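PDB 1SA3: type II restriction enzyme MspI from Moraxella sp., which recognises the double-stranded DNA sequence 5'-CCGG-3' and cleaves it after the first cytosine, leaving fragments with 5'-terminal phosphates. Local coordinates for residues 3-8 / 38-43; 16-19 / 24-27; 64-69 / 100-105; 126-131 / 204-209. All blocks are in the same frame, centred on the assembly; numbering follows the deposited sequence.

Contact 1: residues 3-8 / 38-43; sequences TELLSK and ILDIFK
A small, buried helix-to-helix contact joins the start of the N-terminal helix 4-12 to the last turn of helix 23-41, with Leu-5 set against Asp-40 and Ile-41. The backbones stay well apart: the nearest CA atoms, those of Leu-5 and Asp-40, are separated by 8.5 Å, and side chains alone bridge the interval. Leu-5 does most of the work because its two methyl branches part company. CD2 lies 3.9 Å from CG1 of Ile-41, an apolar touch, while CD1 comes to 4.0 Å from OD2 of Asp-40. This placement follows from a first torsion that sets CG of Leu-5 trans to its amide nitrogen (chi1 178°) and carries both methyls across the gap. The carboxylate of Asp-40 therefore meets hydrocarbon here and takes its polar partner elsewhere, in a salt bridge with Lys-36 one turn back on its own helix. Lys-8 NZ is still 6.3 Å from Asp-40 OD2, so any attraction between these opposite charges is at most a long-range one. The start of the short helix is fixed by Thr-3, the N-cap, whose OG1 accepts a nearly straight bond of 3.2 Å from Leu-6 N. The same hydroxyl is also hydrogen-bonded to Glu-59 of helix 57-69. That helix is touched from both segments: Thr-3 and Leu-6 meet its Gln-58, Ile-41 its Glu-59. Leu-5 in addition packs on Tyr-37 of helix 23-41 and Tyr-51 of helix 45-51, while Leu-39 and Phe-42 pack on strand 100-106 of the central sheet.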
# COMPACT_ATOMS: atom_id res chain seq x y z
N THR E 3 -16.91 7.33 14.85
CA THR E 3 -18.11 7.87 14.24
C THR E 3 -19.19 6.81 14.27
O THR E 3 -18.96 5.69 14.72
CB THR E 3 -17.86 8.22 12.79
OG1 THR E 3 -17.50 7.03 12.09
CG2 THR E 3 -16.73 9.22 12.69
N GLU E 4 -20.37 7.18 13.78
CA GLU E 4 -21.49 6.27 13.73
C GLU E 4 -21.11 5.02 12.94
O GLU E 4 -21.36 3.90 13.38
CB GLU E 4 -22.69 6.96 13.07
CG GLU E 4 -23.99 6.19 13.17
CD GLU E 4 -25.12 6.82 12.37
OE1 GLU E 4 -26.30 6.49 12.65
OE2 GLU E 4 -24.85 7.64 11.46
N LEU E 5 -20.50 5.22 11.77
CA LEU E 5 -20.10 4.09 10.94
C LEU E 5 -18.99 3.26 11.58
O LEU E 5 -19.09 2.03 11.63
CB LEU E 5 -19.63 4.57 9.57
CG LEU E 5 -19.14 3.49 8.60
CD1 LEU E 5 -20.25 2.47 8.33
CD2 LEU E 5 -18.69 4.14 7.29
N LEU E 6 -17.95 3.91 12.08
CA LEU E 6 -16.85 3.17 12.69
C LEU E 6 -17.30 2.44 13.94
O LEU E 6 -16.86 1.34 14.23
CB LEU E 6 -15.68 4.09 13.04
CG LEU E 6 -14.52 4.17 12.05
CD1 LEU E 6 -13.34 4.86 12.74
CD2 LEU E 6 -14.10 2.77 11.57
N SER E 7 -18.19 3.08 14.70
CA SER E 7 -18.69 2.45 15.92
C SER E 7 -19.39 1.16 15.54
O SER E 7 -19.25 0.14 16.21
CB SER E 7 -19.67 3.38 16.65
OG SER E 7 -20.17 2.75 17.81
N LYS E 8 -20.13 1.20 14.44
CA LYS E 8 -20.83 0.01 13.96
C LYS E 8 -19.85 -1.08 13.55
O LYS E 8 -20.03 -2.24 13.90
CB LYS E 8 -21.73 0.36 12.77
CG LYS E 8 -22.30 -0.86 12.07
CD LYS E 8 -23.10 -0.46 10.83
CE LYS E 8 -23.22 -1.62 9.85
NZ LYS E 8 -23.89 -2.80 10.46
N ILE E 38 -13.70 1.38 4.10
CA ILE E 38 -13.64 2.00 2.77
C ILE E 38 -14.78 1.48 1.90
O ILE E 38 -15.45 2.25 1.23
CB ILE E 38 -12.29 1.71 2.06
CG1 ILE E 38 -11.13 2.36 2.82
CG2 ILE E 38 -12.32 2.23 0.62
CD1 ILE E 38 -11.16 3.88 2.83
N LEU E 39 -15.01 0.16 1.93
CA LEU E 39 -16.06 -0.43 1.12
C LEU E 39 -17.43 0.16 1.43
O LEU E 39 -18.22 0.42 0.51
CB LEU E 39 -16.09 -1.95 1.31
CG LEU E 39 -14.86 -2.77 0.89
CD1 LEU E 39 -15.05 -4.22 1.30
CD2 LEU E 39 -14.65 -2.68 -0.62
N ASP E 40 -17.71 0.41 2.71
CA ASP E 40 -19.00 0.97 3.10
C ASP E 40 -19.14 2.44 2.72
O ASP E 40 -20.23 2.88 2.34
CB ASP E 40 -19.21 0.80 4.61
CG ASP E 40 -19.60 -0.63 4.99
OD1 ASP E 40 -19.81 -1.45 4.07
OD2 ASP E 40 -19.69 -0.92 6.20
N ILE E 41 -18.07 3.21 2.84
CA ILE E 41 -18.13 4.62 2.48
C ILE E 41 -18.46 4.73 0.98
O ILE E 41 -19.21 5.63 0.58
CB ILE E 41 -16.79 5.34 2.79
CG1 ILE E 41 -16.61 5.47 4.30
CG2 ILE E 41 -16.77 6.72 2.13
CD1 ILE E 41 -15.25 5.98 4.73
N PHE E 42 -17.91 3.82 0.18
CA PHE E 42 -18.13 3.81 -1.27
C PHE E 42 -19.00 2.65 -1.74
O PHE E 42 -18.84 2.16 -2.86
CB PHE E 42 -16.78 3.75 -2.00
CG PHE E 42 -15.95 5.00 -1.85
CD1 PHE E 42 -15.20 5.22 -0.70
CD2 PHE E 42 -15.95 5.97 -2.84
CE1 PHE E 42 -14.47 6.39 -0.53
CE2 PHE E 42 -15.23 7.16 -2.69
CZ PHE E 42 -14.48 7.37 -1.53
N LYS E 43 -19.94 2.23 -0.90
CA LYS E 43 -20.83 1.11 -1.22
C LYS E 43 -21.76 1.41 -2.39
O LYS E 43 -21.96 0.56 -3.26
CB LYS E 43 -21.66 0.74 0.01
CG LYS E 43 -22.48 -0.52 -0.15
CD LYS E 43 -23.29 -0.80 1.11
CE LYS E 43 -23.88 -2.20 1.09
NZ LYS E 43 -22.80 -3.22 1.02

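Contact 2: residues 16-19 / 24-27; sequences DQLP and GVTS. With nucleotides of chain A.
Leu-18, in the loop that leads into helix 23-41, places its isobutyl group against Val-25 and Thr-26 in the first turns of that helix. Its CG stands opposite the carbonyl carbon and next to the amide nitrogen (chi1 -69°), and the extended second torsion (chi2 176°) sends CD1 on to the helix. CD1 is 3.9 Å from CG1 of Val-25, and CD2 is nearly as close to the same methyl, so both tips of the leucine straddle a single branch. The two side chains meet at about a right angle. Val-25 turns CG1 to this position by holding it trans to its own nitrogen (chi1 176°). Thr-26 approaches differently: it runs alongside Leu-18 in the opposite sense, and its OG1 passes 3.9 Å from CD1 of Leu-18. The hydroxyl meets hydrocarbon here and is hydrogen-bonded to the carbonyl O of Gln-22. On the loop side, Leu-18 O is hydrogen-bonded to Arg-212. Ser-27, the next residue of the helix, brings OG to 3.6 Å from C4' of nucleotide DG6 of chain A, a van der Waals contact with the sugar, and Val-25 packs on a DNA phosphate. The loop thus rests Leu-18 on the first turns of a helix that runs beside the DNA backbone and whose later residue Glu-35 binds the sodium ion of this PDDEXK-clan nuclease.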
# COMPACT_ATOMS: atom_id res chain seq x y z
N ASP E 16 -13.83 -4.59 20.82
CA ASP E 16 -13.82 -4.38 22.25
C ASP E 16 -13.97 -5.65 23.09
O ASP E 16 -13.80 -5.60 24.31
CB ASP E 16 -14.89 -3.36 22.65
CG ASP E 16 -14.65 -1.99 22.03
OD1 ASP E 16 -13.47 -1.64 21.80
OD2 ASP E 16 -15.63 -1.27 21.78
N GLN E 17 -14.27 -6.77 22.45
CA GLN E 17 -14.40 -8.04 23.18
C GLN E 17 -13.08 -8.79 23.16
O GLN E 17 -12.93 -9.82 23.82
CB GLN E 17 -15.49 -8.93 22.57
CG GLN E 17 -16.92 -8.56 22.93
CD GLN E 17 -17.30 -7.16 22.50
OE1 GLN E 17 -17.03 -6.18 23.20
NE2 GLN E 17 -17.93 -7.05 21.33
N LEU E 18 -12.12 -8.29 22.40
CA LEU E 18 -10.82 -8.93 22.30
C LEU E 18 -9.88 -8.48 23.40
O LEU E 18 -9.60 -7.28 23.55
CB LEU E 18 -10.17 -8.65 20.93
CG LEU E 18 -10.81 -9.29 19.70
CD1 LEU E 18 -10.10 -8.81 18.43
CD2 LEU E 18 -10.75 -10.81 19.82
N PRO E 19 -9.38 -9.43 24.21
CA PRO E 19 -8.46 -9.11 25.30
C PRO E 19 -7.30 -8.30 24.72
O PRO E 19 -6.92 -8.52 23.58
CB PRO E 19 -8.02 -10.48 25.80
CG PRO E 19 -9.22 -11.33 25.55
CD PRO E 19 -9.67 -10.88 24.18
N GLY E 24 -2.18 -10.29 18.00
CA GLY E 24 -2.27 -10.88 16.67
C GLY E 24 -3.66 -10.83 16.07
O GLY E 24 -3.85 -10.36 14.94
N VAL E 25 -4.66 -11.31 16.82
CA VAL E 25 -6.03 -11.31 16.33
C VAL E 25 -6.53 -9.89 16.15
O VAL E 25 -7.26 -9.59 15.20
CB VAL E 25 -6.98 -12.04 17.31
CG1 VAL E 25 -8.42 -11.94 16.82
CG2 VAL E 25 -6.57 -13.50 17.43
N THR E 26 -6.12 -9.02 17.05
CA THR E 26 -6.54 -7.63 16.99
C THR E 26 -6.06 -6.97 15.70
O THR E 26 -6.83 -6.29 15.04
CB THR E 26 -6.03 -6.86 18.22
OG1 THR E 26 -6.62 -7.43 19.40
CG2 THR E 26 -6.41 -5.40 18.14
N SER E 27 -4.80 -7.19 15.33
CA SER E 27 -4.24 -6.62 14.11
C SER E 27 -5.00 -7.14 12.89
O SER E 27 -5.40 -6.36 12.01
CB SER E 27 -2.75 -6.98 13.98
OG SER E 27 -2.19 -6.52 12.74
P DG A 6 -1.64 -4.61 7.87
OP1 DG A 6 -2.85 -3.74 7.85
OP2 DG A 6 -0.48 -4.26 7.01
O5' DG A 6 -1.11 -4.78 9.36
C5' DG A 6 0.18 -4.31 9.74
C4' DG A 6 0.52 -4.82 11.11
O4' DG A 6 1.08 -6.15 10.91
C3' DG A 6 1.61 -4.01 11.79
O3' DG A 6 1.15 -3.16 12.82
C2' DG A 6 2.56 -5.03 12.39
C1' DG A 6 2.22 -6.36 11.74
N9 DG A 6 3.36 -6.67 10.88
C8 DG A 6 3.47 -6.47 9.52
N7 DG A 6 4.69 -6.69 9.07
C5 DG A 6 5.40 -7.09 10.19
C6 DG A 6 6.78 -7.46 10.32
O6 DG A 6 7.66 -7.49 9.45
N1 DG A 6 7.09 -7.81 11.64
C2 DG A 6 6.19 -7.80 12.69
N2 DG A 6 6.68 -8.16 13.90
N3 DG A 6 4.92 -7.45 12.58
C4 DG A 6 4.59 -7.12 11.31

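Contact 3: residues 64-69 / 100-105; sequences SKLLKA and ATIRFT
Leu-66 and Leu-67 of helix 57-69 project as two neighbouring bumps onto Ile-102 and Phe-104, side chains two apart on strand 100-105 that therefore share one face of the sheet. The helix lies across the strand at 72° between their N-to-C directions; the segment axes come no closer than 12.5 Å, and these side chains, with Phe-42, occupy the interval. Leu-66 is forked over the strand. Its CD1 meets the CD1 of Ile-102 tip to tip at 3.8 Å, while its CD2 lies at the edge of the Phe-104 ring, near the ring plane and 4.0 Å from CZ. The same CD2 is also 4.2 Å from CD1 of Ile-102, so it settles in the notch between the isoleucine tip and the phenyl rim. Leu-67 completes the fit: with CG trans to its carbonyl carbon (chi1 -64°), its CD2 comes obliquely to the outer end of the ring, 3.9 Å from both CE2 and CZ of Phe-104. Both leucines thus meet the ring at its CZ end. Within the strand, CG2 of Ile-102 sits 3.5 Å above one ring face, offset toward the rim, and Leu-67 CD2 lies on the other side of the ring plane. Further apolar neighbours close the cluster: Ile-77 of strand 77-84 touches Leu-67 and Phe-104, and Leu-203 and Ile-205 of strand 203-210 touch Leu-66. A helix laid steeply across one face of the mixed sheet, interlocked through branched and aromatic side chains, is core packing of an alpha/beta nuclease fold, consistent with membership of the PDDEXK clan.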
# COMPACT_ATOMS: atom_id res chain seq x y z
N SER E 64 -13.00 12.42 0.45
CA SER E 64 -12.38 13.51 -0.31
C SER E 64 -10.92 13.20 -0.66
O SER E 64 -10.46 13.49 -1.76
CB SER E 64 -12.43 14.84 0.47
OG SER E 64 -13.75 15.37 0.49
N LYS E 65 -10.19 12.61 0.28
CA LYS E 65 -8.80 12.26 0.01
C LYS E 65 -8.74 11.21 -1.10
O LYS E 65 -7.83 11.22 -1.93
CB LYS E 65 -8.12 11.71 1.27
CG LYS E 65 -7.69 12.78 2.27
CD LYS E 65 -7.19 12.17 3.57
CE LYS E 65 -6.73 13.25 4.53
NZ LYS E 65 -6.37 12.72 5.88
N LEU E 66 -9.70 10.29 -1.12
CA LEU E 66 -9.69 9.26 -2.15
C LEU E 66 -9.99 9.87 -3.52
O LEU E 66 -9.29 9.58 -4.50
CB LEU E 66 -10.70 8.15 -1.81
CG LEU E 66 -10.51 6.84 -2.59
CD1 LEU E 66 -10.93 5.64 -1.72
CD2 LEU E 66 -11.32 6.87 -3.89
N LEU E 67 -11.01 10.72 -3.60
CA LEU E 67 -11.35 11.35 -4.88
C LEU E 67 -10.22 12.28 -5.34
O LEU E 67 -9.95 12.40 -6.54
CB LEU E 67 -12.66 12.14 -4.75
CG LEU E 67 -13.94 11.34 -4.46
CD1 LEU E 67 -15.12 12.30 -4.35
CD2 LEU E 67 -14.19 10.31 -5.56
N LYS E 68 -9.56 12.92 -4.39
CA LYS E 68 -8.47 13.83 -4.72
C LYS E 68 -7.29 13.09 -5.33
O LYS E 68 -6.69 13.55 -6.31
CB LYS E 68 -8.04 14.60 -3.47
CG LYS E 68 -6.90 15.57 -3.67
CD LYS E 68 -6.54 16.23 -2.35
CE LYS E 68 -5.26 17.04 -2.42
NZ LYS E 68 -4.97 17.68 -1.11
N ALA E 69 -6.96 11.93 -4.78
CA ALA E 69 -5.85 11.14 -5.31
C ALA E 69 -6.15 10.68 -6.73
O ALA E 69 -5.24 10.35 -7.49
CB ALA E 69 -5.60 9.92 -4.42
N ALA E 100 -9.01 -4.59 -2.71
CA ALA E 100 -10.40 -4.28 -3.02
C ALA E 100 -10.47 -3.32 -4.18
O ALA E 100 -9.45 -2.77 -4.60
CB ALA E 100 -11.07 -3.65 -1.80
N THR E 101 -11.67 -3.10 -4.70
CA THR E 101 -11.86 -2.18 -5.81
C THR E 101 -13.10 -1.32 -5.64
O THR E 101 -14.05 -1.68 -4.93
CB THR E 101 -11.99 -2.93 -7.16
OG1 THR E 101 -13.17 -3.74 -7.15
CG2 THR E 101 -10.79 -3.82 -7.39
N ILE E 102 -13.07 -0.16 -6.29
CA ILE E 102 -14.19 0.78 -6.32
C ILE E 102 -14.36 1.09 -7.80
O ILE E 102 -13.36 1.32 -8.50
CB ILE E 102 -13.88 2.11 -5.61
CG1 ILE E 102 -13.60 1.88 -4.13
CG2 ILE E 102 -15.07 3.09 -5.79
CD1 ILE E 102 -13.16 3.14 -3.41
N ARG E 103 -15.59 1.04 -8.30
CA ARG E 103 -15.84 1.39 -9.69
C ARG E 103 -16.73 2.62 -9.73
O ARG E 103 -17.79 2.65 -9.10
CB ARG E 103 -16.53 0.24 -10.44
CG ARG E 103 -16.94 0.62 -11.86
CD ARG E 103 -17.60 -0.54 -12.61
NE ARG E 103 -16.66 -1.63 -12.84
CZ ARG E 103 -15.66 -1.61 -13.71
NH1 ARG E 103 -15.43 -0.54 -14.46
NH2 ARG E 103 -14.87 -2.66 -13.83
N PHE E 104 -16.29 3.65 -10.45
CA PHE E 104 -17.07 4.88 -10.57
C PHE E 104 -17.65 4.94 -11.97
O PHE E 104 -16.95 4.68 -12.94
CB PHE E 104 -16.22 6.13 -10.37
CG PHE E 104 -15.58 6.23 -9.02
CD1 PHE E 104 -14.29 5.77 -8.81
CD2 PHE E 104 -16.27 6.81 -7.96
CE1 PHE E 104 -13.68 5.90 -7.56
CE2 PHE E 104 -15.67 6.95 -6.72
CZ PHE E 104 -14.37 6.49 -6.52
N THR E 105 -18.93 5.29 -12.06
CA THR E 105 -19.59 5.41 -13.36
C THR E 105 -19.86 6.89 -13.59
O THR E 105 -20.36 7.59 -12.70
CB THR E 105 -20.91 4.62 -13.39
OG1 THR E 105 -20.63 3.23 -13.19
CG2 THR E 105 -21.62 4.80 -14.73

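Contact 4: residues 126-131 / 204-209; sequences VSIAEY and LIRFQV. With nucleotides of chain A.
At the DNA-reading side of this PDDEXK-clan endonuclease, Arg-206 reaches from strand 203-210 of the central sheet to Val-126, just before strand 127-131 of the small antiparallel sheet, and to Ile-128 within it. Ile-128 and Ala-129 form a classic beta bulge opposite Phe-260. The arginine bends at its second torsion (chi2 -65°), which swings the guanidinium across to the other sheet. Over one face of it stands CG1 of Val-126, 4.2 Å above the plane and displaced toward the rim. CG2 of Ile-128 comes obliquely to NH2 of Arg-206, so close that the exact spacing is doubtful. The charge itself is met by the chain terminus: NH1 forms a salt bridge with OXT of Gly-262, so hydrocarbon flanks a group already engaged in an ion pair. This terminal residue is held beside Val-126 by a backbone hydrogen bond. CG2 of Val-126 also touches the DNA, 3.9 Å from the sugar atom C5' of DG6 of chain A. Glu-130 and Ser-127 meet the bases. Glu-130, salt-bridged through OE2 to Lys-257, brings OE1 to 3.2 Å from C5 of cytosine DC4 of chain A, a close approach to a ring carbon and not a hydrogen bond. Ser-127, whose CB points away from strand 203-210 and whose OG is also hydrogen-bonded to Lys-261, donates from OG to N7 of DG6 of chain A at 2.8 Å.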
# COMPACT_ATOMS: atom_id res chain seq x y z
N VAL E 126 5.29 0.69 7.10
CA VAL E 126 4.88 -0.65 7.46
C VAL E 126 5.22 -1.58 6.29
O VAL E 126 5.38 -1.13 5.16
CB VAL E 126 3.37 -0.70 7.73
CG1 VAL E 126 2.62 -0.35 6.46
CG2 VAL E 126 2.98 -2.07 8.26
N SER E 127 5.34 -2.86 6.59
CA SER E 127 5.67 -3.86 5.58
C SER E 127 4.76 -3.76 4.37
O SER E 127 3.53 -3.75 4.50
CB SER E 127 5.57 -5.26 6.19
OG SER E 127 6.42 -5.37 7.32
N ILE E 128 5.35 -3.69 3.18
CA ILE E 128 4.58 -3.64 1.95
C ILE E 128 4.68 -4.94 1.18
O ILE E 128 3.80 -5.27 0.38
CB ILE E 128 5.02 -2.49 1.02
CG1 ILE E 128 6.54 -2.48 0.90
CG2 ILE E 128 4.46 -1.17 1.53
CD1 ILE E 128 7.07 -1.38 -0.03
N ALA E 129 5.76 -5.69 1.40
CA ALA E 129 5.92 -6.97 0.71
C ALA E 129 7.25 -7.63 1.01
O ALA E 129 8.16 -7.01 1.56
CB ALA E 129 5.78 -6.77 -0.80
N GLU E 130 7.34 -8.90 0.65
CA GLU E 130 8.57 -9.66 0.83
C GLU E 130 8.82 -10.41 -0.48
O GLU E 130 7.89 -10.91 -1.12
CB GLU E 130 8.45 -10.64 2.00
CG GLU E 130 7.32 -11.65 1.91
CD GLU E 130 7.35 -12.63 3.06
OE1 GLU E 130 7.23 -12.20 4.23
OE2 GLU E 130 7.51 -13.84 2.80
N TYR E 131 10.09 -10.46 -0.90
CA TYR E 131 10.42 -11.13 -2.15
C TYR E 131 11.82 -11.71 -2.14
O TYR E 131 12.67 -11.29 -1.36
CB TYR E 131 10.39 -10.14 -3.33
CG TYR E 131 9.15 -9.29 -3.51
CD1 TYR E 131 9.18 -7.94 -3.17
CD2 TYR E 131 8.00 -9.80 -4.09
CE1 TYR E 131 8.09 -7.11 -3.41
CE2 TYR E 131 6.89 -8.97 -4.34
CZ TYR E 131 6.95 -7.64 -4.00
OH TYR E 131 5.89 -6.81 -4.23
N LEU E 204 -2.86 3.62 -2.76
CA LEU E 204 -2.37 2.99 -1.54
C LEU E 204 -3.02 3.77 -0.40
O LEU E 204 -2.76 4.97 -0.21
CB LEU E 204 -0.84 3.10 -1.45
CG LEU E 204 -0.08 2.63 -2.70
CD1 LEU E 204 1.42 2.79 -2.48
CD2 LEU E 204 -0.43 1.15 -3.00
N ILE E 205 -3.88 3.08 0.34
CA ILE E 205 -4.61 3.67 1.46
C ILE E 205 -3.96 3.20 2.74
O ILE E 205 -3.82 2.00 2.97
CB ILE E 205 -6.09 3.21 1.43
CG1 ILE E 205 -6.75 3.67 0.13
CG2 ILE E 205 -6.85 3.77 2.64
CD1 ILE E 205 -8.21 3.24 -0.02
N ARG E 206 -3.54 4.15 3.58
CA ARG E 206 -2.89 3.82 4.84
C ARG E 206 -3.60 4.47 6.02
O ARG E 206 -3.55 5.69 6.19
CB ARG E 206 -1.43 4.29 4.82
CG ARG E 206 -0.58 3.68 3.72
CD ARG E 206 -0.41 2.18 3.91
NE ARG E 206 0.48 1.62 2.89
CZ ARG E 206 1.77 1.92 2.77
NH1 ARG E 206 2.33 2.79 3.60
NH2 ARG E 206 2.49 1.37 1.81
N PHE E 207 -4.25 3.65 6.83
CA PHE E 207 -4.94 4.13 8.03
C PHE E 207 -3.95 4.12 9.18
O PHE E 207 -3.28 3.12 9.43
CB PHE E 207 -6.11 3.22 8.40
CG PHE E 207 -7.32 3.41 7.55
CD1 PHE E 207 -7.60 2.53 6.51
CD2 PHE E 207 -8.19 4.46 7.79
CE1 PHE E 207 -8.74 2.71 5.72
CE2 PHE E 207 -9.33 4.64 7.01
CZ PHE E 207 -9.60 3.76 5.97
N GLN E 208 -3.84 5.25 9.87
CA GLN E 208 -2.97 5.33 11.03
C GLN E 208 -3.88 4.99 12.21
O GLN E 208 -4.84 5.71 12.50
CB GLN E 208 -2.39 6.72 11.18
CG GLN E 208 -1.44 6.83 12.36
CD GLN E 208 -0.76 8.18 12.42
OE1 GLN E 208 -1.41 9.22 12.27
NE2 GLN E 208 0.54 8.18 12.66
N VAL E 209 -3.59 3.88 12.86
CA VAL E 209 -4.38 3.41 13.98
C VAL E 209 -3.48 3.17 15.18
O VAL E 209 -2.55 2.36 15.11
CB VAL E 209 -5.09 2.10 13.62
CG1 VAL E 209 -5.92 1.61 14.78
CG2 VAL E 209 -5.97 2.31 12.39
P DG A 6 -1.64 -4.61 7.87
OP1 DG A 6 -2.85 -3.74 7.85
OP2 DG A 6 -0.48 -4.26 7.01
O5' DG A 6 -1.11 -4.78 9.36
C5' DG A 6 0.18 -4.31 9.74
C4' DG A 6 0.52 -4.82 11.11
O4' DG A 6 1.08 -6.15 10.91
C3' DG A 6 1.61 -4.01 11.79
O3' DG A 6 1.15 -3.16 12.82
C2' DG A 6 2.56 -5.03 12.39
C1' DG A 6 2.22 -6.36 11.74
N9 DG A 6 3.36 -6.67 10.88
C8 DG A 6 3.47 -6.47 9.52
N7 DG A 6 4.69 -6.69 9.07
C5 DG A 6 5.40 -7.09 10.19
C6 DG A 6 6.78 -7.46 10.32
O6 DG A 6 7.66 -7.49 9.45
N1 DG A 6 7.09 -7.81 11.64
C2 DG A 6 6.19 -7.80 12.69
N2 DG A 6 6.68 -8.16 13.90
N3 DG A 6 4.92 -7.45 12.58
C4 DG A 6 4.59 -7.12 11.31
P DC A 4 2.74 -12.97 -0.07
OP1 DC A 4 1.95 -12.73 -1.29
OP2 DC A 4 4.12 -12.42 0.03
O5' DC A 4 1.90 -12.40 1.15
C5' DC A 4 0.55 -12.79 1.30
C4' DC A 4 -0.05 -12.09 2.49
O4' DC A 4 0.48 -12.69 3.70
C3' DC A 4 0.26 -10.59 2.56
O3' DC A 4 -0.94 -9.86 2.78
C2' DC A 4 1.25 -10.49 3.71
C1' DC A 4 0.91 -11.69 4.59
N1 DC A 4 2.04 -12.23 5.37
C2 DC A 4 1.84 -12.60 6.71
O2 DC A 4 0.71 -12.49 7.21
N3 DC A 4 2.89 -13.06 7.43
C4 DC A 4 4.10 -13.15 6.86
N4 DC A 4 5.11 -13.59 7.62
C5 DC A 4 4.32 -12.80 5.50
C6 DC A 4 3.28 -12.35 4.79
P DC A 3 6.98 -18.24 -0.04
OP1 DC A 3 6.89 -18.27 -1.52
OP2 DC A 3 8.24 -17.81 0.61
O5' DC A 3 5.79 -17.33 0.49
C5' DC A 3 4.45 -17.67 0.14
C4' DC A 3 3.48 -16.72 0.79
O4' DC A 3 3.32 -17.03 2.19
C3' DC A 3 3.83 -15.23 0.70
O3' DC A 3 2.69 -14.55 0.20
C2' DC A 3 4.16 -14.85 2.14
C1' DC A 3 3.34 -15.85 2.97
N1 DC A 3 3.89 -16.21 4.29
C2 DC A 3 3.05 -16.17 5.43
O2 DC A 3 1.88 -15.80 5.30
N3 DC A 3 3.55 -16.55 6.63
C4 DC A 3 4.81 -16.95 6.73
N4 DC A 3 5.26 -17.32 7.93
C5 DC A 3 5.69 -16.98 5.60
C6 DC A 3 5.20 -16.60 4.42

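How the contacts relate
Contacts 1 and 3 share an apolar core, which strand 203-210 of contact 4 reaches through Ile-205 and Phe-207, not through Arg-206. Phe-42 CG of contact 1 is 3.7 Å from Ile-102 CD1 of contact 3, and Ile-38 CD1 of contact 1 is 3.5 Å from Phe-207 CZ of contact 4. Leu-66 CD1 and Ile-205 CD1, 4.0 Å apart, link contacts 3 and 4. Contact 2, nested in the chain between the segments of contact 1, shares helix 23-41 with it, yet their nearest atoms are about 7 Å apart. The sodium ion, held by Glu-35, Asp-84 and Asp-99, lies about 12 Å from the side chain of Ile-102 and about 14 Å from that of Arg-206. Contacts 2 and 4 both approach nucleotide DG6.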